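Local structure of YohF (Salmonella typhimurium, 6WON) at residues Glu57-Asp62 with Ile77-Arg82; Thr141-His146 with Ile240-Phe245. The protein is probably an oxidoreductase of the short-chain dehydrogenase/reductase family, acting as an acetoin dehydrogenase. All blocks are in the same frame, centred on the assembly; numbering follows the deposited sequence.

Interaction 1: Glu57-Asp62 with Ile77-Arg82; sequences ETIHLD and IQRLGR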
# COMPACT_ATOMS: atom_id res chain seq x y z
N GLU B 57 -21.04 -25.75 19.61
CA GLU B 57 -22.43 -25.30 19.60
C GLU B 57 -22.72 -24.61 18.28
O GLU B 57 -21.86 -23.89 17.75
CB GLU B 57 -22.71 -24.35 20.77
CG GLU B 57 -22.58 -24.95 22.15
CD GLU B 57 -23.73 -25.91 22.50
OE1 GLU B 57 -24.77 -25.92 21.80
OE2 GLU B 57 -23.59 -26.65 23.49
N THR B 58 -23.93 -24.80 17.76
CA THR B 58 -24.34 -24.20 16.49
C THR B 58 -25.49 -23.22 16.70
O THR B 58 -26.28 -23.34 17.65
CB THR B 58 -24.78 -25.27 15.47
OG1 THR B 58 -25.89 -25.99 16.00
CG2 THR B 58 -23.64 -26.24 15.18
N ILE B 59 -25.59 -22.25 15.80
CA ILE B 59 -26.71 -21.31 15.82
C ILE B 59 -26.93 -20.79 14.41
O ILE B 59 -25.99 -20.60 13.64
CB ILE B 59 -26.49 -20.17 16.84
CG1 ILE B 59 -27.84 -19.68 17.36
CG2 ILE B 59 -25.72 -19.00 16.24
CD1 ILE B 59 -27.74 -18.81 18.58
N HIS B 60 -28.20 -20.63 14.07
CA HIS B 60 -28.60 -19.95 12.85
C HIS B 60 -28.22 -18.48 12.93
O HIS B 60 -28.48 -17.83 13.95
CB HIS B 60 -30.11 -20.12 12.64
CG HIS B 60 -30.66 -19.33 11.50
ND1 HIS B 60 -30.17 -19.42 10.21
CD2 HIS B 60 -31.70 -18.46 11.44
CE1 HIS B 60 -30.86 -18.62 9.42
NE2 HIS B 60 -31.79 -18.03 10.14
N LEU B 61 -27.61 -17.96 11.87
CA LEU B 61 -27.31 -16.54 11.77
C LEU B 61 -27.82 -16.03 10.43
O LEU B 61 -27.39 -16.53 9.38
CB LEU B 61 -25.81 -16.28 11.92
CG LEU B 61 -25.27 -14.86 11.75
CD1 LEU B 61 -25.80 -13.94 12.83
CD2 LEU B 61 -23.72 -14.87 11.76
N ASP B 62 -28.73 -15.07 10.46
CA ASP B 62 -29.28 -14.44 9.25
C ASP B 62 -28.92 -12.95 9.28
O ASP B 62 -29.67 -12.13 9.83
CB ASP B 62 -30.78 -14.65 9.18
CG ASP B 62 -31.36 -14.22 7.85
OD1 ASP B 62 -30.62 -13.65 7.03
OD2 ASP B 62 -32.57 -14.47 7.62
N ILE B 77 -22.73 -16.90 22.29
CA ILE B 77 -21.82 -16.58 23.39
C ILE B 77 -22.40 -17.04 24.72
O ILE B 77 -21.72 -17.70 25.52
CB ILE B 77 -21.53 -15.07 23.41
CG1 ILE B 77 -20.81 -14.64 22.12
CG2 ILE B 77 -20.69 -14.71 24.63
CD1 ILE B 77 -20.66 -13.14 21.97
N GLN B 78 -23.68 -16.73 24.97
CA GLN B 78 -24.31 -17.14 26.23
C GLN B 78 -24.27 -18.65 26.40
O GLN B 78 -24.02 -19.15 27.50
CB GLN B 78 -25.75 -16.63 26.30
CG GLN B 78 -25.87 -15.12 26.42
CD GLN B 78 -25.22 -14.57 27.68
OE1 GLN B 78 -25.34 -15.14 28.76
NE2 GLN B 78 -24.51 -13.45 27.54
N ARG B 79 -24.51 -19.40 25.33
CA ARG B 79 -24.48 -20.85 25.44
C ARG B 79 -23.07 -21.34 25.74
O ARG B 79 -22.88 -22.24 26.57
CB ARG B 79 -25.02 -21.49 24.16
CG ARG B 79 -26.54 -21.59 24.16
CD ARG B 79 -27.09 -21.68 22.74
NE ARG B 79 -26.58 -22.85 22.04
CZ ARG B 79 -26.80 -23.10 20.76
NH1 ARG B 79 -27.53 -22.26 20.03
NH2 ARG B 79 -26.30 -24.20 20.19
N LEU B 80 -22.06 -20.74 25.12
CA LEU B 80 -20.70 -21.18 25.36
C LEU B 80 -20.12 -20.60 26.64
O LEU B 80 -19.15 -21.15 27.17
CB LEU B 80 -19.83 -20.81 24.16
CG LEU B 80 -20.20 -21.60 22.90
CD1 LEU B 80 -19.79 -20.86 21.63
CD2 LEU B 80 -19.59 -23.01 22.95
N GLY B 81 -20.70 -19.52 27.15
CA GLY B 81 -20.31 -18.96 28.44
C GLY B 81 -19.22 -17.91 28.39
O GLY B 81 -18.88 -17.35 29.44
N ARG B 82 -18.65 -17.63 27.21
CA ARG B 82 -17.59 -16.65 27.04
C ARG B 82 -17.22 -16.65 25.56
O ARG B 82 -17.66 -17.51 24.79
CB ARG B 82 -16.36 -16.98 27.90
CG ARG B 82 -15.72 -18.31 27.53
CD ARG B 82 -14.44 -18.56 28.32
NE ARG B 82 -13.42 -17.53 28.07
CZ ARG B 82 -12.93 -16.74 29.02
NH1 ARG B 82 -13.38 -16.83 30.27
NH2 ARG B 82 -11.99 -15.84 28.72

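Interaction 2: Thr141-His146 with Ile240-Phe245; sequences TSVHEH and IVDGGF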
# COMPACT_ATOMS: atom_id res chain seq x y z
N THR B 141 -11.27 -10.94 4.92
CA THR B 141 -11.63 -10.03 3.85
C THR B 141 -11.39 -10.71 2.50
O THR B 141 -12.08 -11.69 2.19
CB THR B 141 -10.86 -8.71 3.98
OG1 THR B 141 -9.45 -8.96 3.85
CG2 THR B 141 -11.12 -8.09 5.36
N SER B 142 -10.42 -10.25 1.73
CA SER B 142 -10.16 -10.76 0.38
C SER B 142 -9.00 -9.95 -0.18
O SER B 142 -8.69 -8.86 0.32
CB SER B 142 -11.39 -10.63 -0.52
OG SER B 142 -11.03 -10.49 -1.89
N VAL B 143 -8.35 -10.48 -1.23
CA VAL B 143 -7.42 -9.62 -1.96
C VAL B 143 -8.12 -8.35 -2.43
O VAL B 143 -7.47 -7.32 -2.61
CB VAL B 143 -6.77 -10.33 -3.16
CG1 VAL B 143 -5.81 -11.38 -2.67
CG2 VAL B 143 -7.85 -10.93 -4.11
N HIS B 144 -9.45 -8.40 -2.58
CA HIS B 144 -10.18 -7.23 -3.04
C HIS B 144 -10.45 -6.21 -1.94
O HIS B 144 -11.13 -5.20 -2.20
CB HIS B 144 -11.45 -7.71 -3.73
CG HIS B 144 -11.15 -8.65 -4.86
ND1 HIS B 144 -10.44 -8.27 -5.97
CD2 HIS B 144 -11.41 -9.98 -5.00
CE1 HIS B 144 -10.30 -9.32 -6.77
NE2 HIS B 144 -10.89 -10.36 -6.21
N GLU B 145 -9.94 -6.44 -0.74
CA GLU B 145 -9.70 -5.34 0.20
C GLU B 145 -8.65 -4.36 -0.33
O GLU B 145 -8.57 -3.23 0.16
CB GLU B 145 -9.24 -5.91 1.56
CG GLU B 145 -8.88 -4.87 2.63
CD GLU B 145 -8.11 -5.45 3.81
OE1 GLU B 145 -8.19 -6.68 4.06
OE2 GLU B 145 -7.42 -4.67 4.50
N HIS B 146 -7.87 -4.77 -1.35
CA HIS B 146 -6.72 -4.02 -1.82
C HIS B 146 -6.75 -3.69 -3.30
O HIS B 146 -6.19 -2.65 -3.70
CB HIS B 146 -5.42 -4.81 -1.52
CG HIS B 146 -5.28 -5.19 -0.08
ND1 HIS B 146 -4.99 -4.26 0.91
CD2 HIS B 146 -5.45 -6.37 0.56
CE1 HIS B 146 -4.97 -4.87 2.08
NE2 HIS B 146 -5.24 -6.14 1.90
N ILE B 240 -2.22 -11.33 3.51
CA ILE B 240 -2.78 -11.77 2.24
C ILE B 240 -2.26 -13.16 1.90
O ILE B 240 -1.05 -13.39 1.85
CB ILE B 240 -2.43 -10.76 1.12
CG1 ILE B 240 -3.06 -9.40 1.44
CG2 ILE B 240 -2.87 -11.30 -0.23
CD1 ILE B 240 -2.59 -8.29 0.47
N VAL B 241 -3.18 -14.07 1.66
CA VAL B 241 -2.87 -15.47 1.33
C VAL B 241 -3.48 -15.71 -0.04
O VAL B 241 -4.66 -16.01 -0.17
CB VAL B 241 -3.43 -16.45 2.37
CG1 VAL B 241 -3.15 -17.88 1.97
CG2 VAL B 241 -2.85 -16.15 3.77
N ASP B 242 -2.66 -15.56 -1.10
CA ASP B 242 -3.28 -15.47 -2.42
C ASP B 242 -2.47 -16.14 -3.53
O ASP B 242 -2.71 -15.84 -4.71
CB ASP B 242 -3.50 -13.99 -2.76
CG ASP B 242 -2.18 -13.24 -3.00
OD1 ASP B 242 -1.09 -13.78 -2.72
OD2 ASP B 242 -2.25 -12.09 -3.47
N GLY B 243 -1.52 -17.01 -3.19
CA GLY B 243 -0.69 -17.66 -4.19
C GLY B 243 -0.02 -16.72 -5.18
O GLY B 243 0.24 -17.08 -6.33
N GLY B 244 0.24 -15.49 -4.74
CA GLY B 244 0.88 -14.49 -5.58
C GLY B 244 -0.07 -13.63 -6.39
O GLY B 244 0.39 -12.89 -7.26
N PHE B 245 -1.38 -13.72 -6.12
CA PHE B 245 -2.37 -12.92 -6.83
C PHE B 245 -1.96 -11.45 -6.96
O PHE B 245 -2.01 -10.87 -8.04
CB PHE B 245 -3.73 -13.05 -6.12
CG PHE B 245 -4.89 -12.38 -6.82
CD1 PHE B 245 -5.14 -11.02 -6.65
CD2 PHE B 245 -5.76 -13.12 -7.61
CE1 PHE B 245 -6.23 -10.41 -7.28
CE2 PHE B 245 -6.86 -12.52 -8.23
CZ PHE B 245 -7.09 -11.17 -8.07

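Interaction 1: Glu57-Asp62 with Ile77-Arg82
Leu80 and Glu57 meet on the buried, apolar side of the contact: the CD2 methyl of Leu80 lies 3.7 Å from Glu57 CG, and the two side chains run alongside one another, pointing opposite ways. Leu80 is buried and also packs on Val6 of strand 6-9, and the aliphatic stem of Glu57 lies against this buried leucine. Beyond that stem the character changes. The Glu57 chain bends at chi2 and carries its carboxylate out to Arg79, whose NH2 donates to Glu57 OE1 at 2.8 Å in an almost straight bond (177°). This salt bridge lies in the guanidinium plane but uses the anti side of the oxygen, with the two flat groups turned 83° apart. Arg55 pairs with the other carboxylate oxygen, OE2, and also bonds to the backbone O of Arg79, leaving Glu57 held between two arginines.

In the Rossmann-type fold of this family, strand 56-60 is an outermost strand of the parallel sheet, and helix 71-80 belongs to the beta-alpha-beta crossover that leads from it to strand 85-88. Glu57 and Ile59 spend their backbone bonds on strand 30-35, while the Thr58 carbonyl faces off the sheet edge and is taken by Arg79: NH2 sits 2.7 Å from Thr58 O, and NH1 adds a weak bond at 2.9 Å. A bend at chi3 (60°) folds the arginine back so that its tip reaches this oxygen. NH1 then passes obliquely by Ile59, 3.7 Å from CG1. This half is the solvent side: Arg79 is exposed, and polar bonds do the work that close packing does at Leu80.

Interaction 2: Thr141-His146 with Ile240-Phe245
Val143 and Ile240 bring the backbones closest, CA to CA 6.6 Å, where a short 3-10 turn (143-145) beyond strand 135-140 faces the end of strand 238-241 and the type I' turn, Asp242 to Phe245, that follows it. Both methyls of Val143 make contact across the segments. CG1 meets Ile240 CG2 at 3.8 Å and Asp242 CB at 3.5 Å, while CG2 sits over one face of the Phe245 ring in a CH-pi contact, 3.6 Å from CE1. The same CG2 also covers a face of the adjacent His144 ring, whose CE1 approaches Phe245 CZ with the ring planes at 86°. Phe245 gets there with CG anti to the backbone N (chi1 -175°). Nearer the start of 240-245, His146 and Ile240 reach tip to tip, CD2 to CD1 3.4 Å. Ser142, packed against Tyr155 and Lys159, is placed consistently with the active-site serine of the SDR family. His144 ND1 bonds Thr147 O; His146 NE2 and Glu145 OE1 bond Ser238 OG, two residues before Ile240 on the same strand. Between the segments the fit is therefore nonpolar; polar linkage is displaced to Ser238, and Asp242 OD1 and OD2 bond Gly244 N and Met246 N around their own turn.

Overall arrangement
Both interactions reach the same parallel sheet at its two extremes, interaction 1 at strand 56-60 and interaction 2 at strand 238-241, with centres about 30 Å apart on opposite sides of the chain's centre. They share no element and do not touch. Interaction 1 is a surface contact between a strand and the helix that follows, untouched by other subunits, and charge carries much of it. Interaction 2 is buried and joins the loop after strand 135-140 to the end of strand 238-241 and the turn beyond it, 94 residues apart at their closest ends. It is mainly apolar between its segments, while other subunits pack on and hydrogen-bond to it, Lys167 of the fourth subunit among them.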